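Local coordinates for protein 3,6-diketocamphane 1,6-monooxygenase (Pseudomonas putida, PDB 4UWM) that oxidises a camphor-derived diketone to its lactone with reduced FMN and molecular oxygen, as the oxygenating component of a type II Baeyer-Villiger monooxygenase, at residues M1-M13 against L362-L375. Numbering follows the deposited sequence. Where two conformers were deposited one is given.
Sequences MAMETGLIFHPYM and LELISKEVAPKILL. With FMN (flavin mononucleotide), chain C.
In the TIM-barrel fold of the bacterial luciferase family, the last helix, 356-369, packs on the outside of strand 4-9, which lies between strands 40-43 and 343-347; T5 and L7 of the strand, with M3 just before it, meet L362, I365 and A370. The axes of strand 4-9 and helix segment 362-369 run nearly antiparallel, 8.4 Å apart at their closest. L7 CD1 lies 4.1 Å from L362 CD1, the two side chains crossing at about a right angle. T5 splits its branches: with CG2 anti to the backbone N (OG1 at chi1 -54°), the methyl reaches I365 CG2 at 3.7 Å, while OG1 lies against A370 CB and shares a water with S366 O. S366 OG turns instead to V36 O. Beyond the helix the chain continues past the N-terminus, antiparallel to it, in a single bridge, A2 with L374: M3 N donates to I373 O at 2.8 Å, almost straight at 176°, and L375 N to M1 O at 3.3 Å. M3 CE rests on A370 CB, 3.8 Å away. At the far end of the strand H10 enters the flavin site, ND1 hydrogen-bonded to E347 OE1 and NE2 donating a hydrogen bond to FMN N5 at 2.8 Å (153° at the hydrogen); a leucine here would probably leave FMN N5 without its donor and E347 without its imidazole mate. Y12 OH sits over one face of the H10 imidazole, 3.8 Å above its plane.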
loop_
_atom_site.group_PDB
_atom_site.type_symbol
_atom_site.label_atom_id
_atom_site.label_comp_id
_atom_site.label_asym_id
_atom_site.label_seq_id
_atom_site.Cartn_x
_atom_site.Cartn_y
_atom_site.Cartn_z
ATOM N N MET A 1 16.925 -26.905 -14.665
ATOM C CA MET A 1 15.614 -27.516 -14.291
ATOM C C MET A 1 14.517 -27.090 -15.278
ATOM O O MET A 1 14.808 -26.695 -16.417
ATOM C CB MET A 1 15.235 -27.153 -12.844
ATOM C CG MET A 1 16.298 -27.462 -11.789
ATOM S SD MET A 1 16.572 -29.219 -11.458
ATOM C CE MET A 1 17.781 -29.141 -10.136
ATOM N N ALA A 2 13.263 -27.177 -14.839
ATOM C CA ALA A 2 12.118 -26.838 -15.682
ATOM C C ALA A 2 11.911 -25.323 -15.814
ATOM O O ALA A 2 12.295 -24.550 -14.930
ATOM C CB ALA A 2 10.852 -27.514 -15.155
ATOM N N MET A 3 11.329 -24.912 -16.938
ATOM C CA MET A 3 10.820 -23.550 -17.123
ATOM C C MET A 3 9.690 -23.339 -16.111
ATOM O O MET A 3 8.848 -24.230 -15.925
ATOM C CB MET A 3 10.294 -23.376 -18.549
ATOM C CG MET A 3 9.791 -21.980 -18.895
ATOM S SD MET A 3 8.736 -21.936 -20.354
ATOM C CE MET A 3 7.311 -22.852 -19.760
ATOM N N GLU A 4 9.693 -22.185 -15.437
ATOM C CA GLU A 4 8.657 -21.890 -14.444
ATOM C C GLU A 4 7.434 -21.267 -15.105
ATOM O O GLU A 4 7.549 -20.698 -16.202
ATOM C CB GLU A 4 9.194 -20.955 -13.354
ATOM C CG GLU A 4 10.270 -21.539 -12.457
ATOM C CD GLU A 4 9.762 -22.602 -11.482
ATOM O OE1 GLU A 4 8.541 -22.818 -11.367
ATOM O OE2 GLU A 4 10.597 -23.234 -10.810
ATOM N N THR A 5 6.273 -21.382 -14.444
ATOM C CA THR A 5 5.076 -20.644 -14.846
ATOM C C THR A 5 4.929 -19.386 -13.958
ATOM O O THR A 5 5.091 -19.460 -12.737
ATOM C CB THR A 5 3.792 -21.506 -14.751
ATOM O OG1 THR A 5 3.970 -22.710 -15.501
ATOM C CG2 THR A 5 2.572 -20.769 -15.353
ATOM N N GLY A 6 4.648 -18.248 -14.593
ATOM C CA GLY A 6 4.343 -16.994 -13.886
ATOM C C GLY A 6 3.027 -16.393 -14.342
ATOM O O GLY A 6 2.477 -16.787 -15.380
ATOM N N LEU A 7 2.499 -15.461 -13.549
ATOM C CA LEU A 7 1.288 -14.742 -13.918
ATOM C C LEU A 7 1.639 -13.264 -13.965
ATOM O O LEU A 7 2.381 -12.787 -13.111
ATOM C CB LEU A 7 0.195 -15.029 -12.886
ATOM C CG LEU A 7 -1.250 -14.631 -13.177
ATOM C CD1 LEU A 7 -1.856 -15.446 -14.330
ATOM C CD2 LEU A 7 -2.074 -14.777 -11.912
ATOM N N ILE A 8 1.199 -12.563 -15.009
ATOM C CA ILE A 8 1.288 -11.114 -15.026
ATOM C C ILE A 8 -0.126 -10.503 -15.037
ATOM O O ILE A 8 -0.960 -10.835 -15.875
ATOM C CB ILE A 8 2.260 -10.531 -16.089
ATOM C CG1 ILE A 8 2.350 -8.993 -15.939
ATOM C CG2 ILE A 8 1.890 -10.945 -17.511
ATOM C CD1 ILE A 8 3.544 -8.357 -16.605
ATOM N N PHE A 9 -0.373 -9.635 -14.064
ATOM C CA PHE A 9 -1.684 -9.042 -13.802
ATOM C C PHE A 9 -1.547 -7.549 -14.065
ATOM O O PHE A 9 -1.203 -6.753 -13.159
ATOM C CB PHE A 9 -2.041 -9.325 -12.350
ATOM C CG PHE A 9 -3.501 -9.166 -12.007
ATOM C CD1 PHE A 9 -4.457 -10.063 -12.478
ATOM C CD2 PHE A 9 -3.904 -8.162 -11.130
ATOM C CE1 PHE A 9 -5.799 -9.919 -12.113
ATOM C CE2 PHE A 9 -5.222 -8.007 -10.764
ATOM C CZ PHE A 9 -6.182 -8.879 -11.264
ATOM N N HIS A 10 -1.819 -7.164 -15.304
ATOM C CA HIS A 10 -1.698 -5.767 -15.707
ATOM C C HIS A 10 -2.492 -4.704 -14.945
ATOM O O HIS A 10 -1.938 -3.639 -14.659
ATOM C CB HIS A 10 -1.802 -5.570 -17.216
ATOM C CG HIS A 10 -0.502 -5.764 -17.906
ATOM N ND1 HIS A 10 -0.137 -6.960 -18.480
ATOM C CD2 HIS A 10 0.555 -4.932 -18.059
ATOM C CE1 HIS A 10 1.081 -6.850 -18.979
ATOM N NE2 HIS A 10 1.523 -5.630 -18.737
ATOM N N PRO A 11 -3.771 -4.932 -14.659
ATOM C CA PRO A 11 -4.575 -6.021 -15.208
ATOM C C PRO A 11 -5.199 -5.586 -16.537
ATOM O O PRO A 11 -4.854 -4.512 -17.056
ATOM C CB PRO A 11 -5.660 -6.178 -14.163
ATOM C CG PRO A 11 -5.890 -4.773 -13.709
ATOM C CD PRO A 11 -4.514 -4.142 -13.668
ATOM N N TYR A 12 -6.075 -6.417 -17.102
ATOM C CA TYR A 12 -6.936 -5.960 -18.198
ATOM C C TYR A 12 -8.393 -6.198 -17.782
ATOM O O TYR A 12 -8.986 -7.234 -18.116
ATOM C CB TYR A 12 -6.624 -6.698 -19.516
ATOM C CG TYR A 12 -5.260 -6.359 -20.095
ATOM C CD1 TYR A 12 -5.003 -5.084 -20.606
ATOM C CD2 TYR A 12 -4.234 -7.304 -20.132
ATOM C CE1 TYR A 12 -3.757 -4.756 -21.124
ATOM C CE2 TYR A 12 -2.980 -6.976 -20.656
ATOM C CZ TYR A 12 -2.761 -5.704 -21.154
ATOM O OH TYR A 12 -1.542 -5.337 -21.685
ATOM N N MET A 13 -8.930 -5.257 -17.025
ATOM C CA MET A 13 -10.285 -5.356 -16.492
ATOM C C MET A 13 -11.224 -4.646 -17.449
ATOM O O MET A 13 -10.948 -3.514 -17.855
ATOM C CB MET A 13 -10.408 -4.691 -15.110
ATOM C CG MET A 13 -9.562 -5.262 -13.972
ATOM S SD MET A 13 -9.812 -7.034 -13.660
ATOM C CE MET A 13 -11.455 -7.068 -12.985
ATOM N N LEU A 362 -4.760 -22.510 -16.307
ATOM C CA LEU A 362 -3.558 -22.237 -15.518
ATOM C C LEU A 362 -3.027 -23.498 -14.846
ATOM O O LEU A 362 -1.805 -23.716 -14.829
ATOM C CB LEU A 362 -3.787 -21.105 -14.492
ATOM C CG LEU A 362 -4.037 -19.688 -15.027
ATOM C CD1 LEU A 362 -4.228 -18.759 -13.829
ATOM C CD2 LEU A 362 -2.897 -19.190 -15.913
ATOM N N GLU A 363 -3.930 -24.332 -14.311
ATOM C CA GLU A 363 -3.507 -25.625 -13.784
ATOM C C GLU A 363 -2.814 -26.487 -14.844
ATOM O O GLU A 363 -1.802 -27.121 -14.545
ATOM C CB GLU A 363 -4.667 -26.380 -13.156
ATOM C CG GLU A 363 -4.217 -27.573 -12.344
ATOM C CD GLU A 363 -5.314 -28.116 -11.474
ATOM O OE1 GLU A 363 -6.468 -28.176 -11.945
ATOM O OE2 GLU A 363 -5.021 -28.474 -10.316
ATOM N N LEU A 364 -3.334 -26.489 -16.071
ATOM C CA LEU A 364 -2.754 -27.292 -17.145
ATOM C C LEU A 364 -1.356 -26.812 -17.538
ATOM O O LEU A 364 -0.433 -27.622 -17.688
ATOM C CB LEU A 364 -3.671 -27.321 -18.368
ATOM C CG LEU A 364 -4.953 -28.145 -18.225
ATOM C CD1 LEU A 364 -5.805 -28.003 -19.477
ATOM C CD2 LEU A 364 -4.650 -29.610 -17.926
ATOM N N ILE A 365 -1.210 -25.494 -17.677
ATOM C CA ILE A 365 0.067 -24.871 -18.013
ATOM C C ILE A 365 1.111 -25.192 -16.943
ATOM O O ILE A 365 2.207 -25.672 -17.253
ATOM C CB ILE A 365 -0.086 -23.345 -18.198
ATOM C CG1 ILE A 365 -0.947 -23.040 -19.427
ATOM C CG2 ILE A 365 1.276 -22.662 -18.309
ATOM C CD1 ILE A 365 -1.682 -21.714 -19.355
ATOM N N SER A 366 0.748 -24.973 -15.684
ATOM C CA SER A 366 1.681 -25.086 -14.562
ATOM C C SER A 366 2.081 -26.532 -14.240
ATOM O O SER A 366 3.258 -26.796 -13.953
ATOM C CB SER A 366 1.082 -24.410 -13.318
ATOM O OG SER A 366 1.904 -24.584 -12.178
ATOM N N LYS A 367 1.101 -27.444 -14.285
ATOM C CA LYS A 367 1.312 -28.852 -13.926
ATOM C C LYS A 367 1.649 -29.778 -15.104
ATOM O O LYS A 367 2.438 -30.711 -14.950
ATOM C CB LYS A 367 0.093 -29.404 -13.179
ATOM C CG LYS A 367 -0.040 -28.920 -11.746
ATOM C CD LYS A 367 -1.329 -29.421 -11.117
ATOM C CE LYS A 367 -1.391 -29.073 -9.638
ATOM N NZ LYS A 367 -2.737 -29.337 -9.059
ATOM N N GLU A 368 1.049 -29.530 -16.271
ATOM C CA GLU A 368 1.176 -30.437 -17.422
ATOM C C GLU A 368 2.072 -29.923 -18.546
ATOM O O GLU A 368 2.696 -30.710 -19.253
ATOM C CB GLU A 368 -0.202 -30.798 -17.991
ATOM C CG GLU A 368 -1.041 -31.698 -17.094
ATOM C CD GLU A 368 -2.215 -32.334 -17.819
ATOM O OE1 GLU A 368 -2.139 -32.522 -19.056
ATOM O OE2 GLU A 368 -3.219 -32.656 -17.149
ATOM N N VAL A 369 2.132 -28.606 -18.726
ATOM C CA VAL A 369 2.933 -28.059 -19.823
ATOM C C VAL A 369 4.360 -27.716 -19.389
ATOM O O VAL A 369 5.332 -28.291 -19.895
ATOM C CB VAL A 369 2.256 -26.851 -20.520
ATOM C CG1 VAL A 369 3.174 -26.252 -21.577
ATOM C CG2 VAL A 369 0.937 -27.255 -21.154
ATOM N N ALA A 370 4.481 -26.791 -18.437
ATOM C CA ALA A 370 5.783 -26.238 -18.083
ATOM C C ALA A 370 6.783 -27.244 -17.498
ATOM O O ALA A 370 7.972 -27.145 -17.800
ATOM C CB ALA A 370 5.636 -25.011 -17.180
ATOM N N PRO A 371 6.325 -28.203 -16.666
ATOM C CA PRO A 371 7.286 -29.190 -16.153
ATOM C C PRO A 371 8.037 -29.966 -17.247
ATOM O O PRO A 371 9.130 -30.468 -17.001
ATOM C CB PRO A 371 6.401 -30.146 -15.356
ATOM C CG PRO A 371 5.282 -29.286 -14.884
ATOM C CD PRO A 371 4.994 -28.395 -16.058
ATOM N N LYS A 372 7.461 -30.030 -18.444
ATOM C CA LYS A 372 8.070 -30.754 -19.558
ATOM C C LYS A 372 9.093 -29.930 -20.317
ATOM O O LYS A 372 9.960 -30.481 -20.984
ATOM C CB LYS A 372 7.003 -31.290 -20.519
ATOM C CG LYS A 372 6.695 -32.768 -20.329
ATOM C CD LYS A 372 5.558 -33.007 -19.348
ATOM C CE LYS A 372 4.275 -33.365 -20.080
ATOM N NZ LYS A 372 3.108 -33.431 -19.157
ATOM N N ILE A 373 9.000 -28.606 -20.217
ATOM C CA ILE A 373 9.943 -27.728 -20.914
ATOM C C ILE A 373 11.177 -27.495 -20.046
ATOM O O ILE A 373 11.100 -26.838 -19.007
ATOM C CB ILE A 373 9.313 -26.372 -21.324
ATOM C CG1 ILE A 373 7.976 -26.565 -22.059
ATOM C CG2 ILE A 373 10.300 -25.542 -22.137
ATOM C CD1 ILE A 373 8.079 -27.042 -23.496
ATOM N N LEU A 374 12.310 -28.054 -20.463
ATOM C CA LEU A 374 13.571 -27.884 -19.731
ATOM C C LEU A 374 14.404 -26.787 -20.381
ATOM O O LEU A 374 14.264 -26.523 -21.578
ATOM C CB LEU A 374 14.364 -29.201 -19.675
ATOM C CG LEU A 374 13.727 -30.455 -19.057
ATOM C CD1 LEU A 374 14.593 -31.672 -19.346
ATOM C CD2 LEU A 374 13.484 -30.314 -17.556
ATOM N N LEU A 375 15.266 -26.145 -19.600
ATOM C CA LEU A 375 16.091 -25.070 -20.141
ATOM C C LEU A 375 17.517 -25.519 -20.474
ATOM O O LEU A 375 18.267 -25.921 -19.578
ATOM C CB LEU A 375 16.119 -23.872 -19.192
ATOM C CG LEU A 375 16.098 -22.484 -19.842
ATOM C CD1 LEU A 375 15.978 -21.446 -18.748
ATOM C CD2 LEU A 375 17.312 -22.183 -20.714
HETATM N N1 FMN C . 6.125 -1.997 -18.631
HETATM C C2 FMN C . 6.173 -2.504 -17.365
HETATM O O2 FMN C . 6.960 -2.005 -16.533
HETATM N N3 FMN C . 5.406 -3.536 -16.966
HETATM C C4 FMN C . 4.538 -4.139 -17.787
HETATM O O4 FMN C . 3.853 -5.094 -17.365
HETATM C C4A FMN C . 4.415 -3.650 -19.190
HETATM N N5 FMN C . 3.557 -4.202 -20.078
HETATM C C5A FMN C . 3.459 -3.743 -21.350
HETATM C C6 FMN C . 2.565 -4.341 -22.242
HETATM C C7 FMN C . 2.451 -3.883 -23.554
HETATM C C7M FMN C . 1.479 -4.542 -24.501
HETATM C C8 FMN C . 3.299 -2.739 -24.001
HETATM C C8M FMN C . 3.219 -2.202 -25.404
HETATM C C9 FMN C . 4.192 -2.142 -23.116
HETATM C C9A FMN C . 4.311 -2.597 -21.804
HETATM N N10 FMN C . 5.224 -1.996 -20.898
HETATM C C10 FMN C . 5.289 -2.506 -19.575
HETATM C "C1'" FMN C . 6.058 -0.854 -21.317
HETATM C "C2'" FMN C . 7.450 -1.293 -21.746
HETATM O "O2'" FMN C . 7.964 -2.173 -20.749
HETATM C "C3'" FMN C . 8.377 -0.091 -21.898
HETATM O "O3'" FMN C . 8.352 0.333 -23.268
HETATM C "C4'" FMN C . 9.799 -0.439 -21.449
HETATM O "O4'" FMN C . 9.888 -0.405 -20.018
HETATM C "C5'" FMN C . 10.865 0.467 -22.055
HETATM O "O5'" FMN C . 11.345 -0.231 -23.197
HETATM P P FMN C . 12.688 0.151 -23.980
HETATM O O1P FMN C . 13.700 0.585 -22.966
HETATM O O2P FMN C . 13.000 -1.171 -24.616
HETATM O O3P FMN C . 12.239 1.231 -24.924
HETATM O O HOH W 1 5.144 -24.582 -13.912
#